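Local coordinates for cellulosomal-scaffolding protein A (Clostridium thermocellum, PDB 4B9F) that carries a family 3a carbohydrate-binding module of the cellulosome scaffold, which probably attaches the complex to crystalline cellulose, at residues 41-46 and 119-124; 73-78 and 95-100; 59-64 and 104-109; 5-10 and 19-24; 35-40 and 141-146. All blocks are in the same frame, centred on the assembly; numbering follows the deposited sequence.

Contact 1: 41-46 and 119-124; sequences YYYTVD and SNYTQS. With CA (calcium ion), chain C.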
# COMPACT_ATOMS: atom_id res chain seq x y z
N TYR A 41 4.71 1.69 -1.58
CA TYR A 41 4.96 0.57 -2.47
C TYR A 41 5.94 1.03 -3.56
O TYR A 41 5.60 1.89 -4.37
CB TYR A 41 3.64 0.08 -3.10
CG TYR A 41 3.86 -1.09 -4.04
CD1 TYR A 41 3.91 -2.39 -3.55
CD2 TYR A 41 4.04 -0.89 -5.41
CE1 TYR A 41 4.14 -3.46 -4.40
CE2 TYR A 41 4.26 -1.96 -6.26
CZ TYR A 41 4.31 -3.24 -5.74
OH TYR A 41 4.54 -4.33 -6.55
N TYR A 42 7.15 0.47 -3.55
CA TYR A 42 8.22 0.93 -4.42
C TYR A 42 8.32 0.09 -5.68
O TYR A 42 8.26 -1.15 -5.63
CB TYR A 42 9.56 0.85 -3.69
CG TYR A 42 9.62 1.54 -2.36
CD1 TYR A 42 9.95 2.89 -2.27
CD2 TYR A 42 9.43 0.83 -1.17
CE1 TYR A 42 10.06 3.52 -1.04
CE2 TYR A 42 9.53 1.45 0.07
CZ TYR A 42 9.85 2.80 0.12
OH TYR A 42 9.98 3.41 1.35
N TYR A 43 8.54 0.74 -6.81
CA TYR A 43 8.60 0.04 -8.08
C TYR A 43 9.32 0.87 -9.13
O TYR A 43 9.71 2.01 -8.87
CB TYR A 43 7.17 -0.31 -8.54
CG TYR A 43 6.30 0.89 -8.88
CD1 TYR A 43 5.73 1.67 -7.88
CD2 TYR A 43 6.06 1.25 -10.20
CE1 TYR A 43 4.94 2.78 -8.18
CE2 TYR A 43 5.28 2.35 -10.52
CZ TYR A 43 4.71 3.11 -9.51
OH TYR A 43 3.92 4.20 -9.80
N THR A 44 9.50 0.28 -10.31
CA THR A 44 10.03 1.01 -11.45
C THR A 44 8.91 1.22 -12.45
O THR A 44 8.23 0.27 -12.84
CB THR A 44 11.19 0.26 -12.13
OG1 THR A 44 10.82 -1.11 -12.32
CG2 THR A 44 12.44 0.32 -11.27
N VAL A 45 8.71 2.46 -12.87
CA VAL A 45 7.56 2.81 -13.70
C VAL A 45 7.61 2.23 -15.12
O VAL A 45 6.56 2.06 -15.74
CB VAL A 45 7.37 4.36 -13.70
CG1 VAL A 45 8.52 5.06 -14.42
CG2 VAL A 45 6.02 4.75 -14.30
N ASP A 46 8.81 1.93 -15.62
CA ASP A 46 9.00 1.35 -16.96
C ASP A 46 8.42 2.23 -18.06
O ASP A 46 7.58 1.79 -18.86
CB ASP A 46 8.39 -0.06 -17.06
CG ASP A 46 8.75 -0.94 -15.87
OD1 ASP A 46 9.93 -0.98 -15.45
OD2 ASP A 46 7.83 -1.60 -15.34
N SER A 119 -0.78 1.44 -20.69
CA SER A 119 0.41 0.74 -21.18
C SER A 119 1.02 -0.15 -20.09
O SER A 119 0.64 -0.09 -18.92
CB SER A 119 1.44 1.72 -21.75
OG SER A 119 1.88 2.65 -20.79
N ASN A 120 1.97 -0.99 -20.48
CA ASN A 120 2.42 -2.05 -19.59
C ASN A 120 3.48 -1.67 -18.57
O ASN A 120 4.30 -0.77 -18.80
CB ASN A 120 2.91 -3.25 -20.40
CG ASN A 120 1.77 -4.01 -21.05
OD1 ASN A 120 0.64 -3.97 -20.58
ND2 ASN A 120 2.07 -4.72 -22.13
N TYR A 121 3.43 -2.37 -17.45
CA TYR A 121 4.49 -2.42 -16.46
C TYR A 121 5.15 -3.80 -16.51
O TYR A 121 4.55 -4.78 -16.97
CB TYR A 121 3.92 -2.32 -15.06
CG TYR A 121 3.24 -1.04 -14.66
CD1 TYR A 121 3.98 0.08 -14.28
CD2 TYR A 121 1.85 -0.97 -14.58
CE1 TYR A 121 3.35 1.25 -13.86
CE2 TYR A 121 1.22 0.18 -14.18
CZ TYR A 121 1.96 1.29 -13.81
OH TYR A 121 1.32 2.43 -13.38
N THR A 122 6.36 -3.86 -15.97
CA THR A 122 7.08 -5.10 -15.73
C THR A 122 7.26 -5.21 -14.22
O THR A 122 7.80 -4.30 -13.60
CB THR A 122 8.47 -5.04 -16.38
OG1 THR A 122 8.31 -5.01 -17.80
CG2 THR A 122 9.32 -6.24 -15.97
N GLN A 123 6.80 -6.31 -13.62
CA GLN A 123 6.85 -6.40 -12.16
C GLN A 123 8.14 -7.00 -11.60
O GLN A 123 8.42 -6.85 -10.42
CB GLN A 123 5.62 -7.15 -11.62
CG GLN A 123 4.31 -6.53 -12.07
CD GLN A 123 3.16 -6.90 -11.15
OE1 GLN A 123 2.91 -6.24 -10.15
NE2 GLN A 123 2.46 -7.97 -11.50
N SER A 124 8.92 -7.64 -12.46
CA SER A 124 10.12 -8.35 -12.01
C SER A 124 11.22 -7.40 -11.55
O SER A 124 12.17 -7.83 -10.91
CB SER A 124 10.66 -9.25 -13.12
OG SER A 124 11.15 -8.47 -14.20
CA CA C . 8.72 -2.12 -13.20
O HOH W 1 4.63 -4.30 -9.07
O HOH W 2 6.89 -0.74 -20.33
O HOH W 3 6.29 -1.96 -12.66
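D46 and T122 meet at the calcium site of this family 3 carbohydrate-binding module, a β-sandwich in which the metal ties the loop that follows strand 37-43 to strand 121-122. The D46 carboxylate grips the calcium ion with both oxygens, OD2 at 2.4 Å and OD1 at 2.8 Å. OD2 also takes the amide of T122 (N to OD2 2.8 Å), a nearly straight bond whose donor stands above the carboxylate plane. T44 chelates through its carbonyl O and through OG1, which its chi1 of 47° sets between backbone N and carbonyl carbon. T122 O, a water, N125 and D126 complete the shell. Beside the metal the side chains of Y43 and Y121 cross obliquely, CE2 of Y43 lying 4.0 Å from CE1 of Y121, and both hydroxyls bond to Q51 OE1. D46 OD2 lies at the edge of the Y121 ring. Farther back, N8 bonds Y41 OH and S12 the Q123 amide, and a water accepting from Y41 OH donates to Q123 OE1 at 2.8 Å.

Contact 2: 73-78 and 95-100; sequences NVKGTF and SFTGGT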
# COMPACT_ATOMS: atom_id res chain seq x y z
N ASN A 73 -12.03 6.57 1.49
CA ASN A 73 -11.12 7.36 2.33
C ASN A 73 -9.65 7.10 2.03
O ASN A 73 -8.76 7.73 2.61
CB ASN A 73 -11.36 7.07 3.82
CG ASN A 73 -12.73 7.47 4.28
OD1 ASN A 73 -13.45 8.20 3.59
ND2 ASN A 73 -13.10 7.00 5.47
N VAL A 74 -9.40 6.15 1.13
CA VAL A 74 -8.04 5.74 0.81
C VAL A 74 -7.52 6.47 -0.43
O VAL A 74 -8.06 6.32 -1.53
CB VAL A 74 -7.95 4.22 0.60
CG1 VAL A 74 -6.52 3.80 0.30
CG2 VAL A 74 -8.48 3.49 1.83
N LYS A 75 -6.48 7.27 -0.23
CA LYS A 75 -5.91 8.10 -1.28
C LYS A 75 -4.58 7.52 -1.75
O LYS A 75 -3.84 6.93 -0.96
CB LYS A 75 -5.65 9.51 -0.76
CG LYS A 75 -6.88 10.25 -0.25
CD LYS A 75 -6.52 11.63 0.27
CE LYS A 75 -5.77 11.56 1.59
NZ LYS A 75 -5.47 12.92 2.11
N GLY A 76 -4.25 7.78 -3.01
CA GLY A 76 -2.97 7.36 -3.55
C GLY A 76 -2.31 8.47 -4.33
O GLY A 76 -2.96 9.16 -5.12
N THR A 77 -1.01 8.63 -4.11
CA THR A 77 -0.21 9.62 -4.80
C THR A 77 1.07 8.96 -5.28
O THR A 77 1.55 7.99 -4.68
CB THR A 77 0.16 10.78 -3.85
OG1 THR A 77 -0.96 11.10 -3.01
CG2 THR A 77 0.55 12.00 -4.65
N PHE A 78 1.66 9.48 -6.36
CA PHE A 78 2.86 8.90 -6.93
C PHE A 78 4.04 9.81 -6.70
O PHE A 78 3.98 11.01 -7.00
CB PHE A 78 2.66 8.60 -8.42
CG PHE A 78 1.58 7.61 -8.64
CD1 PHE A 78 1.86 6.26 -8.63
CD2 PHE A 78 0.27 8.02 -8.81
CE1 PHE A 78 0.85 5.32 -8.79
CE2 PHE A 78 -0.74 7.09 -8.97
CZ PHE A 78 -0.45 5.74 -8.96
N SER A 95 -2.45 6.94 1.57
CA SER A 95 -2.80 7.71 2.75
C SER A 95 -4.31 7.63 2.99
O SER A 95 -5.05 7.01 2.20
CB SER A 95 -2.34 9.16 2.61
OG SER A 95 -2.93 9.76 1.46
N PHE A 96 -4.76 8.25 4.08
CA PHE A 96 -6.15 8.12 4.54
C PHE A 96 -6.69 9.48 4.91
O PHE A 96 -5.99 10.29 5.53
CB PHE A 96 -6.23 7.19 5.75
CG PHE A 96 -5.62 5.85 5.51
CD1 PHE A 96 -4.25 5.64 5.69
CD2 PHE A 96 -6.40 4.78 5.09
CE1 PHE A 96 -3.68 4.41 5.43
CE2 PHE A 96 -5.83 3.54 4.84
CZ PHE A 96 -4.46 3.35 5.02
N THR A 97 -7.94 9.72 4.54
CA THR A 97 -8.58 11.00 4.83
C THR A 97 -8.96 11.13 6.30
O THR A 97 -9.17 12.24 6.80
CB THR A 97 -9.82 11.23 3.97
OG1 THR A 97 -10.79 10.20 4.24
CG2 THR A 97 -9.46 11.21 2.48
N GLY A 98 -9.06 10.00 6.99
CA GLY A 98 -9.45 10.00 8.38
C GLY A 98 -9.58 8.58 8.88
O GLY A 98 -9.24 7.64 8.16
N GLY A 99 -10.07 8.43 10.10
CA GLY A 99 -10.23 7.11 10.70
C GLY A 99 -9.24 6.85 11.82
O GLY A 99 -8.22 7.52 11.96
N THR A 100 -9.57 5.85 12.63
CA THR A 100 -8.78 5.50 13.79
C THR A 100 -8.62 3.99 13.81
O THR A 100 -9.58 3.25 13.58
CB THR A 100 -9.47 5.97 15.08
OG1 THR A 100 -9.59 7.39 15.08
CG2 THR A 100 -8.69 5.54 16.30
O HOH W 4 -11.22 5.91 7.35
O HOH W 5 -4.37 12.43 5.21
O HOH W 6 -1.04 9.48 -0.52
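K75 and S95 exchange both of their backbone bonds, K75 N to S95 O at 2.8 Å and S95 N to K75 O at 2.9 Å. A third bond runs from T97 N to N73 O at 2.9 Å, and the same N73 oxygen receives a CA-H contact from F96. These bonds hold together the open end of the β-hairpin formed by strands 74-85 and 88-96, at one margin of a five-stranded antiparallel sheet of the β-sandwich. Water serves several of the remaining polar groups. One molecule accepts from N73 ND2 at 2.9 Å and donates to G98 O, bridging the segments where they diverge; another donates to F96 O at 2.7 Å and takes only a weak bond from K75 NZ. A third accepts from S95 OG and, in one of the two conformers of T77, from T77 OG1. The lysine chain crosses T97, CD lying 3.7 Å from T97 CG2, and the bend at chi3 (-72°) brings CE to S95 OG. The T97 hydroxyl instead sits against CB of N73, the two side chains crossing at about a right angle. On the inner face, V74 and F96 point the same way, and CG2 of the valine touches CE2 of the ring at 4.0 Å.

Contact 3: 59-64 and 104-109; sequences AIIGSN and GAHVQI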
# COMPACT_ATOMS: atom_id res chain seq x y z
N ALA A 59 -11.33 -1.66 4.45
CA ALA A 59 -12.19 -1.69 5.62
C ALA A 59 -11.35 -1.73 6.88
O ALA A 59 -10.24 -2.29 6.89
CB ALA A 59 -13.15 -2.89 5.58
N ILE A 60 -11.89 -1.13 7.93
CA ILE A 60 -11.31 -1.24 9.27
C ILE A 60 -12.10 -2.30 10.01
O ILE A 60 -13.33 -2.22 10.12
CB ILE A 60 -11.38 0.10 10.04
CG1 ILE A 60 -10.64 1.20 9.26
CG2 ILE A 60 -10.80 -0.07 11.44
CD1 ILE A 60 -10.85 2.61 9.84
N ILE A 61 -11.38 -3.32 10.48
CA ILE A 61 -11.99 -4.43 11.20
C ILE A 61 -11.61 -4.32 12.66
O ILE A 61 -10.42 -4.34 13.00
CB ILE A 61 -11.51 -5.78 10.64
CG1 ILE A 61 -11.72 -5.83 9.12
CG2 ILE A 61 -12.20 -6.94 11.36
CD1 ILE A 61 -13.15 -5.62 8.66
N GLY A 62 -12.61 -4.20 13.53
CA GLY A 62 -12.35 -4.05 14.95
C GLY A 62 -11.87 -5.34 15.57
O GLY A 62 -11.94 -6.42 14.96
N SER A 63 -11.41 -5.24 16.81
CA SER A 63 -10.93 -6.43 17.51
C SER A 63 -12.03 -7.48 17.74
O SER A 63 -11.73 -8.67 17.90
CB SER A 63 -10.29 -6.04 18.84
OG SER A 63 -11.25 -5.46 19.70
N ASN A 64 -13.29 -7.04 17.74
CA ASN A 64 -14.44 -7.93 17.91
C ASN A 64 -14.99 -8.40 16.58
O ASN A 64 -15.97 -9.15 16.54
CB ASN A 64 -15.58 -7.20 18.63
CG ASN A 64 -16.29 -6.20 17.72
OD1 ASN A 64 -15.64 -5.49 16.94
ND2 ASN A 64 -17.62 -6.13 17.82
N GLY A 104 -5.54 -3.72 18.48
CA GLY A 104 -6.11 -4.99 18.08
C GLY A 104 -6.93 -4.95 16.80
O GLY A 104 -7.37 -5.99 16.31
N ALA A 105 -7.16 -3.75 16.27
CA ALA A 105 -7.90 -3.60 15.02
C ALA A 105 -6.93 -3.67 13.84
O ALA A 105 -5.73 -3.45 14.00
CB ALA A 105 -8.66 -2.27 15.00
N HIS A 106 -7.46 -3.95 12.66
CA HIS A 106 -6.63 -3.87 11.46
C HIS A 106 -7.37 -3.16 10.34
O HIS A 106 -8.60 -3.08 10.35
CB HIS A 106 -6.12 -5.25 11.00
CG HIS A 106 -7.17 -6.17 10.47
ND1 HIS A 106 -7.85 -7.06 11.27
CD2 HIS A 106 -7.64 -6.36 9.22
CE1 HIS A 106 -8.69 -7.76 10.53
NE2 HIS A 106 -8.59 -7.35 9.28
N VAL A 107 -6.60 -2.63 9.39
CA VAL A 107 -7.18 -2.05 8.19
C VAL A 107 -6.63 -2.81 6.99
O VAL A 107 -5.42 -3.08 6.92
CB VAL A 107 -6.93 -0.51 8.09
CG1 VAL A 107 -5.44 -0.16 8.15
CG2 VAL A 107 -7.58 0.07 6.84
N GLN A 108 -7.53 -3.19 6.09
CA GLN A 108 -7.14 -3.91 4.89
C GLN A 108 -7.41 -3.02 3.69
O GLN A 108 -8.47 -2.41 3.61
CB GLN A 108 -7.95 -5.20 4.77
CG GLN A 108 -7.61 -6.03 3.56
CD GLN A 108 -8.14 -7.45 3.69
OE1 GLN A 108 -8.01 -8.07 4.75
NE2 GLN A 108 -8.75 -7.96 2.62
N ILE A 109 -6.44 -2.94 2.79
CA ILE A 109 -6.50 -2.05 1.63
C ILE A 109 -6.18 -2.83 0.37
O ILE A 109 -5.10 -3.40 0.24
CB ILE A 109 -5.50 -0.88 1.75
CG1 ILE A 109 -5.73 -0.11 3.05
CG2 ILE A 109 -5.57 0.03 0.51
CD1 ILE A 109 -4.66 -0.38 4.12
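I61 and H106 form a hydrogen-bonded antiparallel pair, with I61 N to H106 O at 2.8 Å and H106 N to I61 O at 3.0 Å. A second such pair joins A59 and Q108, through Q108 N to A59 O at 3.0 Å and A59 N to Q108 O at 3.1 Å. Between them, I60 and V107 are a non-hydrogen-bonded pair whose CA-H groups point at the carbonyls of H106 and A59. On the face that carries I61 and H106, the isoleucine lies against the imidazole. Its CB sits over one face of the ring, offset toward the rim and 3.4 Å from CE1, in a CH-pi contact, while CG1 reaches NE2 at 3.5 Å. A histidine chi1 of 69°, with CG between the backbone N and carbonyl carbon, goes with this place of the ring beside I61. K23 and T25 touch the histidine from strand 20-26. On the other face I60 CG1 meets V107 CG2 at 4.1 Å, with L34 and I70 nearby. At the end of the pairing, A105 CB packs on I61 O and on CA of G62. The pairing joins neighbouring strands 51-61 and 106-115 in the six-stranded antiparallel sheet of the β-sandwich.

Contact 4: 5-10 and 19-24; sequences EFYNSN and NPQFKV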
# COMPACT_ATOMS: atom_id res chain seq x y z
N GLU A 5 1.36 -6.48 6.72
CA GLU A 5 1.39 -7.65 5.88
C GLU A 5 0.99 -7.20 4.48
O GLU A 5 0.30 -6.19 4.32
CB GLU A 5 0.43 -8.70 6.39
CG GLU A 5 0.74 -9.19 7.78
CD GLU A 5 -0.37 -10.06 8.30
OE1 GLU A 5 -0.35 -11.28 8.03
OE2 GLU A 5 -1.29 -9.53 8.94
N PHE A 6 1.41 -7.96 3.48
CA PHE A 6 1.34 -7.48 2.12
C PHE A 6 1.37 -8.63 1.12
O PHE A 6 1.98 -9.67 1.38
CB PHE A 6 2.55 -6.58 1.85
CG PHE A 6 2.56 -6.05 0.46
CD1 PHE A 6 1.78 -4.96 0.14
CD2 PHE A 6 3.25 -6.70 -0.55
CE1 PHE A 6 1.69 -4.51 -1.15
CE2 PHE A 6 3.18 -6.26 -1.86
CZ PHE A 6 2.39 -5.16 -2.16
N TYR A 7 0.72 -8.44 -0.03
CA TYR A 7 1.02 -9.22 -1.22
C TYR A 7 0.46 -8.52 -2.45
O TYR A 7 -0.39 -7.63 -2.33
CB TYR A 7 0.49 -10.67 -1.14
CG TYR A 7 -1.02 -10.84 -1.27
CD1 TYR A 7 -1.88 -10.32 -0.31
CD2 TYR A 7 -1.56 -11.57 -2.32
CE1 TYR A 7 -3.27 -10.51 -0.42
CE2 TYR A 7 -2.94 -11.76 -2.44
CZ TYR A 7 -3.79 -11.23 -1.49
OH TYR A 7 -5.15 -11.42 -1.61
N ASN A 8 0.96 -8.91 -3.63
CA ASN A 8 0.38 -8.47 -4.91
C ASN A 8 -0.61 -9.51 -5.37
O ASN A 8 -0.28 -10.69 -5.47
CB ASN A 8 1.48 -8.32 -5.96
CG ASN A 8 2.36 -7.12 -5.70
OD1 ASN A 8 3.31 -7.20 -4.92
ND2 ASN A 8 2.04 -5.99 -6.32
N SER A 9 -1.83 -9.09 -5.67
CA SER A 9 -2.85 -10.08 -6.03
C SER A 9 -2.65 -10.64 -7.43
O SER A 9 -3.02 -11.80 -7.69
CB SER A 9 -4.25 -9.50 -5.86
OG SER A 9 -4.42 -8.38 -6.70
N ASN A 10 -2.09 -9.85 -8.34
CA ASN A 10 -1.85 -10.31 -9.71
C ASN A 10 -0.36 -10.42 -9.98
O ASN A 10 0.34 -9.42 -10.02
CB ASN A 10 -2.53 -9.40 -10.73
CG ASN A 10 -2.00 -8.00 -10.70
OD1 ASN A 10 -1.78 -7.43 -9.63
ND2 ASN A 10 -1.77 -7.43 -11.89
N ASN A 19 -1.50 -4.17 -8.30
CA ASN A 19 -2.54 -4.35 -7.29
C ASN A 19 -1.96 -4.67 -5.92
O ASN A 19 -2.00 -5.82 -5.47
CB ASN A 19 -3.51 -5.45 -7.72
CG ASN A 19 -4.25 -5.10 -8.99
OD1 ASN A 19 -3.69 -5.20 -10.09
ND2 ASN A 19 -5.49 -4.68 -8.86
N PRO A 20 -1.41 -3.66 -5.25
CA PRO A 20 -0.83 -3.88 -3.92
C PRO A 20 -1.94 -4.11 -2.89
O PRO A 20 -2.87 -3.31 -2.80
CB PRO A 20 -0.08 -2.56 -3.64
CG PRO A 20 -0.76 -1.56 -4.51
CD PRO A 20 -1.32 -2.26 -5.70
N GLN A 21 -1.82 -5.19 -2.11
CA GLN A 21 -2.76 -5.48 -1.03
C GLN A 21 -2.04 -5.30 0.30
O GLN A 21 -1.04 -5.98 0.55
CB GLN A 21 -3.28 -6.92 -1.12
CG GLN A 21 -3.62 -7.38 -2.53
CD GLN A 21 -4.91 -6.79 -3.05
OE1 GLN A 21 -5.97 -6.96 -2.44
NE2 GLN A 21 -4.82 -6.10 -4.18
N PHE A 22 -2.53 -4.40 1.15
CA PHE A 22 -1.93 -4.15 2.45
C PHE A 22 -2.88 -4.54 3.57
O PHE A 22 -4.10 -4.32 3.46
CB PHE A 22 -1.63 -2.66 2.64
CG PHE A 22 -0.38 -2.16 1.97
CD1 PHE A 22 -0.42 -1.67 0.68
CD2 PHE A 22 0.83 -2.12 2.66
CE1 PHE A 22 0.73 -1.17 0.06
CE2 PHE A 22 1.97 -1.63 2.06
CZ PHE A 22 1.92 -1.15 0.76
N LYS A 23 -2.33 -5.05 4.66
CA LYS A 23 -3.10 -5.21 5.89
C LYS A 23 -2.26 -4.72 7.05
O LYS A 23 -1.17 -5.24 7.29
CB LYS A 23 -3.52 -6.67 6.12
CG LYS A 23 -4.40 -6.85 7.36
CD LYS A 23 -5.24 -8.12 7.31
CE LYS A 23 -4.39 -9.36 7.17
NZ LYS A 23 -5.21 -10.57 7.44
N VAL A 24 -2.75 -3.71 7.75
CA VAL A 24 -1.99 -3.08 8.82
C VAL A 24 -2.71 -3.31 10.14
O VAL A 24 -3.90 -2.98 10.27
CB VAL A 24 -1.84 -1.57 8.57
CG1 VAL A 24 -1.02 -0.91 9.70
CG2 VAL A 24 -1.21 -1.30 7.21
O HOH W 7 -1.23 -6.89 9.70
O HOH W 8 0.49 -6.32 -8.81
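F6 and F22 pair across the strands, non-hydrogen-bonded, in an antiparallel run flanked by hydrogen-bonded pairs E5-K23 and Y7-Q21, the two strands running 168° apart. The phenylalanines make an edge-to-face stack: F6 points its CD1 edge at the centre of the F22 ring, with planes at 64° and centroids 4.8 Å apart. In F6, chi1 (180°) sets CG anti to the backbone N. CE1 of the same ring meets P20 CB edge-on at 3.6 Å. Outside the pair, the W138 and Y41 rings also meet F6, while L39 and V141 touch F22. On the opposite face Q21 CG lies over one face of the Y7 ring, in a CH-pi contact offset toward the rim. The glutamine bends at chi2, and its NE2 donates straight to N19 O at 3.1 Å, from above the carbonyl plane. N19 O also accepts from S9 N at 3.3 Å, and so holds two donors where the strand pairing ends. E5 and K23 lie side by side, yet OE2 and NZ stay 4.3 Å apart, beyond a salt bridge, so any attraction between their charges acts at a distance and probably supplements the backbone bonds, while the F6-F22 face is held by aromatic and apolar contacts.

Contact 5: 35-40 and 141-146; sequences SKLTLR and VTAYLN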
# COMPACT_ATOMS: atom_id res chain seq x y z
N SER A 35 -5.26 9.25 9.66
CA SER A 35 -4.98 10.43 8.85
C SER A 35 -3.48 10.77 8.85
O SER A 35 -3.03 11.57 8.04
CB SER A 35 -5.82 11.64 9.30
OG SER A 35 -5.33 12.20 10.50
N LYS A 36 -2.74 10.15 9.77
CA LYS A 36 -1.29 10.35 9.86
C LYS A 36 -0.49 9.18 9.30
O LYS A 36 0.74 9.24 9.25
CB LYS A 36 -0.87 10.58 11.31
CG LYS A 36 -1.69 11.60 12.07
CD LYS A 36 -1.47 13.00 11.53
CE LYS A 36 -2.12 14.03 12.45
NZ LYS A 36 -1.95 15.42 11.96
N LEU A 37 -1.16 8.11 8.88
CA LEU A 37 -0.48 6.90 8.42
C LEU A 37 -0.27 6.91 6.91
O LEU A 37 -1.21 7.18 6.16
CB LEU A 37 -1.28 5.66 8.80
CG LEU A 37 -0.65 4.32 8.39
CD1 LEU A 37 0.66 4.07 9.14
CD2 LEU A 37 -1.63 3.18 8.64
N THR A 38 0.95 6.64 6.48
CA THR A 38 1.19 6.46 5.05
C THR A 38 1.91 5.14 4.80
O THR A 38 2.66 4.66 5.67
CB THR A 38 2.00 7.62 4.44
OG1 THR A 38 3.22 7.78 5.17
CG2 THR A 38 1.21 8.92 4.47
N LEU A 39 1.67 4.56 3.63
CA LEU A 39 2.25 3.29 3.22
C LEU A 39 2.93 3.50 1.88
O LEU A 39 2.41 4.22 1.02
CB LEU A 39 1.15 2.23 3.07
CG LEU A 39 0.23 2.06 4.28
CD1 LEU A 39 -0.94 1.13 3.94
CD2 LEU A 39 0.99 1.52 5.47
N ARG A 40 4.08 2.86 1.68
CA ARG A 40 4.80 3.02 0.41
C ARG A 40 5.01 1.69 -0.28
O ARG A 40 5.43 0.70 0.34
CB ARG A 40 6.15 3.70 0.62
CG ARG A 40 6.06 5.08 1.20
CD ARG A 40 7.42 5.75 1.29
NE ARG A 40 7.27 7.02 1.98
CZ ARG A 40 8.28 7.81 2.33
NH1 ARG A 40 9.53 7.48 2.03
NH2 ARG A 40 8.03 8.94 2.98
N VAL A 141 7.99 -3.20 1.87
CA VAL A 141 7.09 -2.05 1.85
C VAL A 141 7.29 -1.34 3.19
O VAL A 141 7.74 -1.95 4.16
CB VAL A 141 5.60 -2.44 1.67
CG1 VAL A 141 5.35 -3.00 0.27
CG2 VAL A 141 5.16 -3.42 2.75
N THR A 142 6.98 -0.05 3.24
CA THR A 142 7.21 0.72 4.45
C THR A 142 5.96 1.46 4.91
O THR A 142 5.00 1.65 4.13
CB THR A 142 8.34 1.74 4.24
OG1 THR A 142 8.03 2.56 3.11
CG2 THR A 142 9.67 1.02 4.00
N ALA A 143 5.96 1.86 6.18
CA ALA A 143 4.87 2.62 6.77
C ALA A 143 5.44 3.73 7.63
O ALA A 143 6.46 3.53 8.32
CB ALA A 143 3.96 1.72 7.60
N TYR A 144 4.78 4.88 7.58
CA TYR A 144 5.18 6.07 8.33
C TYR A 144 3.98 6.60 9.09
O TYR A 144 2.86 6.58 8.57
CB TYR A 144 5.72 7.15 7.39
CG TYR A 144 6.97 6.74 6.65
CD1 TYR A 144 6.90 5.87 5.57
CD2 TYR A 144 8.22 7.22 7.03
CE1 TYR A 144 8.04 5.47 4.90
CE2 TYR A 144 9.37 6.84 6.36
CZ TYR A 144 9.27 5.96 5.30
OH TYR A 144 10.40 5.56 4.63
N LEU A 145 4.21 7.08 10.31
CA LEU A 145 3.15 7.71 11.09
C LEU A 145 3.60 9.13 11.36
O LEU A 145 4.63 9.35 12.01
CB LEU A 145 2.92 6.95 12.40
CG LEU A 145 1.68 7.32 13.21
CD1 LEU A 145 0.41 7.09 12.39
CD2 LEU A 145 1.64 6.53 14.51
N ASN A 146 2.85 10.10 10.83
CA ASN A 146 3.24 11.50 10.88
C ASN A 146 4.66 11.70 10.34
O ASN A 146 5.43 12.51 10.86
CB ASN A 146 3.12 12.04 12.31
CG ASN A 146 2.90 13.54 12.35
OD1 ASN A 146 2.52 14.15 11.35
ND2 ASN A 146 3.14 14.14 13.51
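R40 lays its guanidinium flat on the ring of Y144, with centres 3.9 Å apart and planes at 22°, giving a cation-pi stack. NH2 lies over the middle of the ring, and CZ comes within 3.5 Å of Y144 CE1, whereas NH1 and the tyrosine OH are close at a poor angle for a bond. The arginine is extended from CG to NE, which places NE by Y144 CE1. Nearer the backbone, R40 CB lies 3.3 Å from T142 OG1; that hydroxyl bonds to Y42 OH. T38 OG1 rests against Y144 CB at 3.4 Å, on the same face. Backbone bonds set this row in place: T38 and Y144 bond both ways, Y144 O accepting from T38 N at 2.8 Å. R40 N gives to T142 O at 2.9 Å, though the return bond from T142 N is weak. N146 N to K36 O continues the pairing past the strand. On the other face L39 CD2 touches A143 CB at 3.7 Å, and L37 CD1 packs near the same methyl. Strand 37-43 is the middle strand of its five-stranded sheet: strand 88-96 flanks it on one side and 142-145 on the other, with 148-151 beyond, while L39 meets V24 and V141 meets V4 of the opposing sheet.

In the fold
From the N terminus, contact 4 closes first, a short loop between strands 2-8 and 20-26 that ends before any other opens. Contact 5 then spans the longest stretch, from 35-40 to 141-146, and contains contact 1, which contains contact 3, which in turn contains contact 2, the hairpin; none of the loops cross. Contacts 3 and 4 lie in the six-stranded sheet, where strands 106-115 and 20-26 are neighbours, and contacts 2 and 5 in the five-stranded one. Apolar side chains pack contact 4 against contact 5, and I109 touches F96 and L39 across the sandwich. Contact 1 fastens the loop after strand 37-43 to strand 121-122 at the calcium ion, and Q123 joins it to N10 of contact 4.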